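Local coordinates for pyridine nucleotide-disulfide oxidoreductase-like protein (Myceliophthora thermophila, PDB 5MQ6), which uses FAD and NADPH to insert one oxygen atom beside the carbonyl of ketones, especially bulky polycyclic ones, yielding esters or lactones, at residues A[184-189]-A[494-499]. Sequence-based numbering, arbitrary orientation.
Sequences KTIRWD and VDIYGR
Arg187 and Tyr497 meet through a cation-pi stack: the guanidinium lies over the ring with the planes 18° apart and the centres separated by 4.2 Å. The stack is offset: Tyr497 CD2 sits over the guanidinium face toward its rim, 3.4 Å from Arg187 CZ, and NH2 approaches the CD2-CE2 side obliquely. Arg187 CG is anti to its backbone N (chi1 -178°); the chain bends at chi3, which places NE, and CZ then lies over Tyr497 CD2. Thr185, on the same face, brings its CG2 to the ring edge, 4.0 Å from Tyr497 CE2. An alanine in place of Tyr497 would probably leave the Arg187 guanidinium without its aromatic support and free to swing, and Thr185 CG2 without that neighbour.

Among apolar contacts, Ile186 CD1 touches Val494 CG2 at 4.1 Å on the other face, where Ile186 also packs beside Ile496. At the far end, Trp188 runs alongside Arg499, whose NH1 and NE form salt bridges with Asp190 and Glu570, respectively.

The backbone evidence is a parallel ladder: Ile186 N and Trp188 N donate to Asp495 O and Tyr497 O, respectively, while Ile186 O receives Tyr497 N at 2.8 Å and Lys184 O receives Asp495 N. Beyond it, one water links Trp188 O and Gly498 O. With axes 3° apart and 4.7 Å between them, strand 495-497 extends the mixed sheet of the flavin-binding part at strand 181-189, and Val494 touches the FAD.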
ATOM      1  N   LYS A 184      16.888  -0.702 -11.579  1.00 18.80           N
ATOM      2  CA  LYS A 184      16.260  -1.288 -12.812  1.00 21.27           C
ATOM      3  C   LYS A 184      16.380  -2.791 -12.920  1.00 21.60           C
ATOM      4  O   LYS A 184      15.477  -3.449 -13.411  1.00 24.33           O
ATOM      5  CB  LYS A 184      16.911  -0.672 -14.089  1.00 22.80           C
ATOM      6  CG  LYS A 184      16.585   0.788 -14.251  1.00 27.15           C
ATOM      7  CD  LYS A 184      17.767   1.701 -14.488  1.00 39.21           C
ATOM      8  CE  LYS A 184      18.205   1.797 -15.939  1.00 50.48           C
ATOM      9  NZ  LYS A 184      19.720   2.087 -16.150  1.00 48.03           N
ATOM     10  N   THR A 185      17.497  -3.344 -12.441  1.00 21.24           N
ATOM     11  CA  THR A 185      17.862  -4.725 -12.626  1.00 21.13           C
ATOM     12  C   THR A 185      18.560  -5.203 -11.390  1.00 17.74           C
ATOM     13  O   THR A 185      19.375  -4.481 -10.821  1.00 16.66           O
ATOM     14  CB  THR A 185      18.818  -4.815 -13.807  1.00 25.91           C
ATOM     15  OG1 THR A 185      18.081  -4.397 -14.941  1.00 31.52           O
ATOM     16  CG2 THR A 185      19.139  -6.138 -14.119  1.00 31.70           C
ATOM     17  N   ILE A 186      18.275  -6.433 -10.997  1.00 19.14           N
ATOM     18  CA  ILE A 186      18.957  -7.102  -9.894  1.00 18.21           C
ATOM     19  C   ILE A 186      19.349  -8.466 -10.467  1.00 20.96           C
ATOM     20  O   ILE A 186      18.506  -9.275 -10.896  1.00 20.85           O
ATOM     21  CB  ILE A 186      17.965  -7.199  -8.751  1.00 19.95           C
ATOM     22  CG1 ILE A 186      17.462  -5.792  -8.373  1.00 18.98           C
ATOM     23  CG2 ILE A 186      18.545  -7.937  -7.578  1.00 20.72           C
ATOM     24  CD1 ILE A 186      16.406  -5.841  -7.298  1.00 20.49           C
ATOM     25  N   ARG A 187      20.650  -8.735 -10.509  1.00 18.90           N
ATOM     26  CA  ARG A 187      21.148  -9.879 -11.207  1.00 21.02           C
ATOM     27  C   ARG A 187      22.131 -10.639 -10.349  1.00 18.23           C
ATOM     28  O   ARG A 187      23.114 -10.065  -9.903  1.00 18.60           O
ATOM     29  CB  ARG A 187      21.850  -9.368 -12.468  1.00 25.72           C
ATOM     30  CG  ARG A 187      22.399 -10.464 -13.363  1.00 34.29           C
ATOM     31  CD  ARG A 187      23.032  -9.936 -14.711  1.00 38.36           C
ATOM     32  NE  ARG A 187      22.009  -9.202 -15.493  1.00 44.39           N
ATOM     33  CZ  ARG A 187      21.137  -9.750 -16.344  1.00 40.91           C
ATOM     34  NH1 ARG A 187      21.107 -11.068 -16.604  1.00 48.21           N
ATOM     35  NH2 ARG A 187      20.276  -8.974 -16.924  1.00 45.18           N
ATOM     36  N   TRP A 188      21.890 -11.933 -10.155  1.00 19.61           N
ATOM     37  CA  TRP A 188      22.788 -12.794  -9.393  1.00 22.06           C
ATOM     38  C   TRP A 188      23.956 -13.215 -10.302  1.00 24.59           C
ATOM     39  O   TRP A 188      23.729 -13.614 -11.456  1.00 22.45           O
ATOM     40  CB  TRP A 188      22.077 -14.069  -8.997  1.00 22.19           C
ATOM     41  CG  TRP A 188      22.940 -15.106  -8.249  1.00 20.57           C
ATOM     42  CD1 TRP A 188      23.311 -16.295  -8.678  1.00 22.90           C
ATOM     43  CD2 TRP A 188      23.464 -14.975  -6.927  1.00 20.25           C
ATOM     44  NE1 TRP A 188      24.046 -16.953  -7.725  1.00 23.19           N
ATOM     45  CE2 TRP A 188      24.174 -16.154  -6.640  1.00 19.88           C
ATOM     46  CE3 TRP A 188      23.402 -13.977  -5.965  1.00 22.07           C
ATOM     47  CZ2 TRP A 188      24.798 -16.369  -5.446  1.00 20.16           C
ATOM     48  CZ3 TRP A 188      24.072 -14.182  -4.752  1.00 21.25           C
ATOM     49  CH2 TRP A 188      24.723 -15.343  -4.505  1.00 23.60           C
ATOM     50  N   ASP A 189      25.158 -13.198  -9.747  1.00 22.74           N
ATOM     51  CA  ASP A 189      26.354 -13.612 -10.442  1.00 27.02           C
ATOM     52  C   ASP A 189      26.861 -14.927  -9.843  1.00 28.62           C
ATOM     53  O   ASP A 189      27.421 -14.878  -8.740  1.00 27.57           O
ATOM     54  CB  ASP A 189      27.371 -12.487 -10.273  1.00 34.29           C
ATOM     55  CG  ASP A 189      28.633 -12.687 -11.082  1.00 48.10           C
ATOM     56  OD1 ASP A 189      29.007 -13.833 -11.441  1.00 41.66           O
ATOM     57  OD2 ASP A 189      29.258 -11.635 -11.337  1.00 58.18           O
ATOM     58  N   VAL A 494      11.498  -3.714 -11.445  1.00 28.19           N
ATOM     59  CA  VAL A 494      12.883  -4.168 -11.771  1.00 27.34           C
ATOM     60  C   VAL A 494      12.807  -5.452 -12.526  1.00 23.38           C
ATOM     61  O   VAL A 494      11.881  -6.193 -12.388  1.00 27.74           O
ATOM     62  CB  VAL A 494      13.703  -4.395 -10.469  1.00 27.87           C
ATOM     63  CG1 VAL A 494      13.868  -3.072  -9.705  1.00 25.36           C
ATOM     64  CG2 VAL A 494      12.985  -5.372  -9.503  1.00 29.91           C
ATOM     65  N   ASP A 495      13.805  -5.763 -13.306  1.00 23.49           N
ATOM     66  CA  ASP A 495      13.977  -7.125 -13.760  1.00 24.50           C
ATOM     67  C   ASP A 495      14.894  -7.808 -12.749  1.00 25.07           C
ATOM     68  O   ASP A 495      15.946  -7.255 -12.369  1.00 22.45           O
ATOM     69  CB  ASP A 495      14.630  -7.130 -15.113  1.00 26.62           C
ATOM     70  CG  ASP A 495      13.746  -6.508 -16.196  1.00 32.14           C
ATOM     71  OD1 ASP A 495      12.494  -6.643 -16.117  1.00 32.21           O
ATOM     72  OD2 ASP A 495      14.317  -5.886 -17.115  1.00 28.47           O
ATOM     73  N   ILE A 496      14.532  -9.037 -12.383  1.00 23.56           N
ATOM     74  CA  ILE A 496      15.290  -9.817 -11.403  1.00 21.84           C
ATOM     75  C   ILE A 496      15.746 -11.099 -12.055  1.00 21.42           C
ATOM     76  O   ILE A 496      14.890 -11.876 -12.506  1.00 21.95           O
ATOM     77  CB  ILE A 496      14.472 -10.125 -10.125  1.00 20.56           C
ATOM     78  CG1 ILE A 496      14.047  -8.810  -9.492  1.00 20.88           C
ATOM     79  CG2 ILE A 496      15.323 -10.888  -9.078  1.00 19.82           C
ATOM     80  CD1 ILE A 496      13.310  -8.845  -8.189  1.00 21.53           C
ATOM     81  N   TYR A 497      17.081 -11.315 -12.104  1.00 20.56           N
ATOM     82  CA  TYR A 497      17.633 -12.519 -12.762  1.00 21.43           C
ATOM     83  C   TYR A 497      18.422 -13.263 -11.711  1.00 20.66           C
ATOM     84  O   TYR A 497      19.250 -12.681 -11.069  1.00 23.84           O
ATOM     85  CB  TYR A 497      18.535 -12.187 -13.937  1.00 21.74           C
ATOM     86  CG  TYR A 497      17.799 -11.380 -14.979  1.00 26.65           C
ATOM     87  CD1 TYR A 497      16.892 -11.984 -15.882  1.00 25.67           C
ATOM     88  CD2 TYR A 497      17.957  -9.994 -15.033  1.00 32.64           C
ATOM     89  CE1 TYR A 497      16.234 -11.230 -16.842  1.00 27.44           C
ATOM     90  CE2 TYR A 497      17.278  -9.212 -15.987  1.00 35.87           C
ATOM     91  CZ  TYR A 497      16.425  -9.840 -16.887  1.00 33.71           C
ATOM     92  OH  TYR A 497      15.788  -9.023 -17.783  1.00 32.94           O
ATOM     93  N   GLY A 498      18.166 -14.546 -11.544  1.00 18.91           N
ATOM     94  CA  GLY A 498      18.868 -15.335 -10.573  1.00 20.04           C
ATOM     95  C   GLY A 498      19.829 -16.363 -11.182  1.00 24.05           C
ATOM     96  O   GLY A 498      20.473 -16.103 -12.202  1.00 22.11           O
ATOM     97  N   ARG A 499      19.900 -17.540 -10.542  1.00 23.08           N
ATOM     98  CA  ARG A 499      20.741 -18.631 -11.032  1.00 27.24           C
ATOM     99  C   ARG A 499      20.440 -18.955 -12.507  1.00 26.00           C
ATOM    100  O   ARG A 499      19.291 -19.044 -12.926  1.00 23.26           O
ATOM    101  CB  ARG A 499      20.613 -19.915 -10.186  1.00 25.95           C
ATOM    102  CG  ARG A 499      21.116 -19.782  -8.769  1.00 30.59           C
ATOM    103  CD  ARG A 499      21.093 -21.151  -8.059  1.00 33.50           C
ATOM    104  NE  ARG A 499      21.871 -21.035  -6.850  1.00 37.19           N
ATOM    105  CZ  ARG A 499      23.221 -20.927  -6.775  1.00 46.97           C
ATOM    106  NH1 ARG A 499      23.989 -20.911  -7.876  1.00 54.66           N
ATOM    107  NH2 ARG A 499      23.814 -20.810  -5.578  1.00 41.16           N
TER
HETATM  108  O   HOH W   1      21.694 -13.779 -12.995  1.00 20.38           O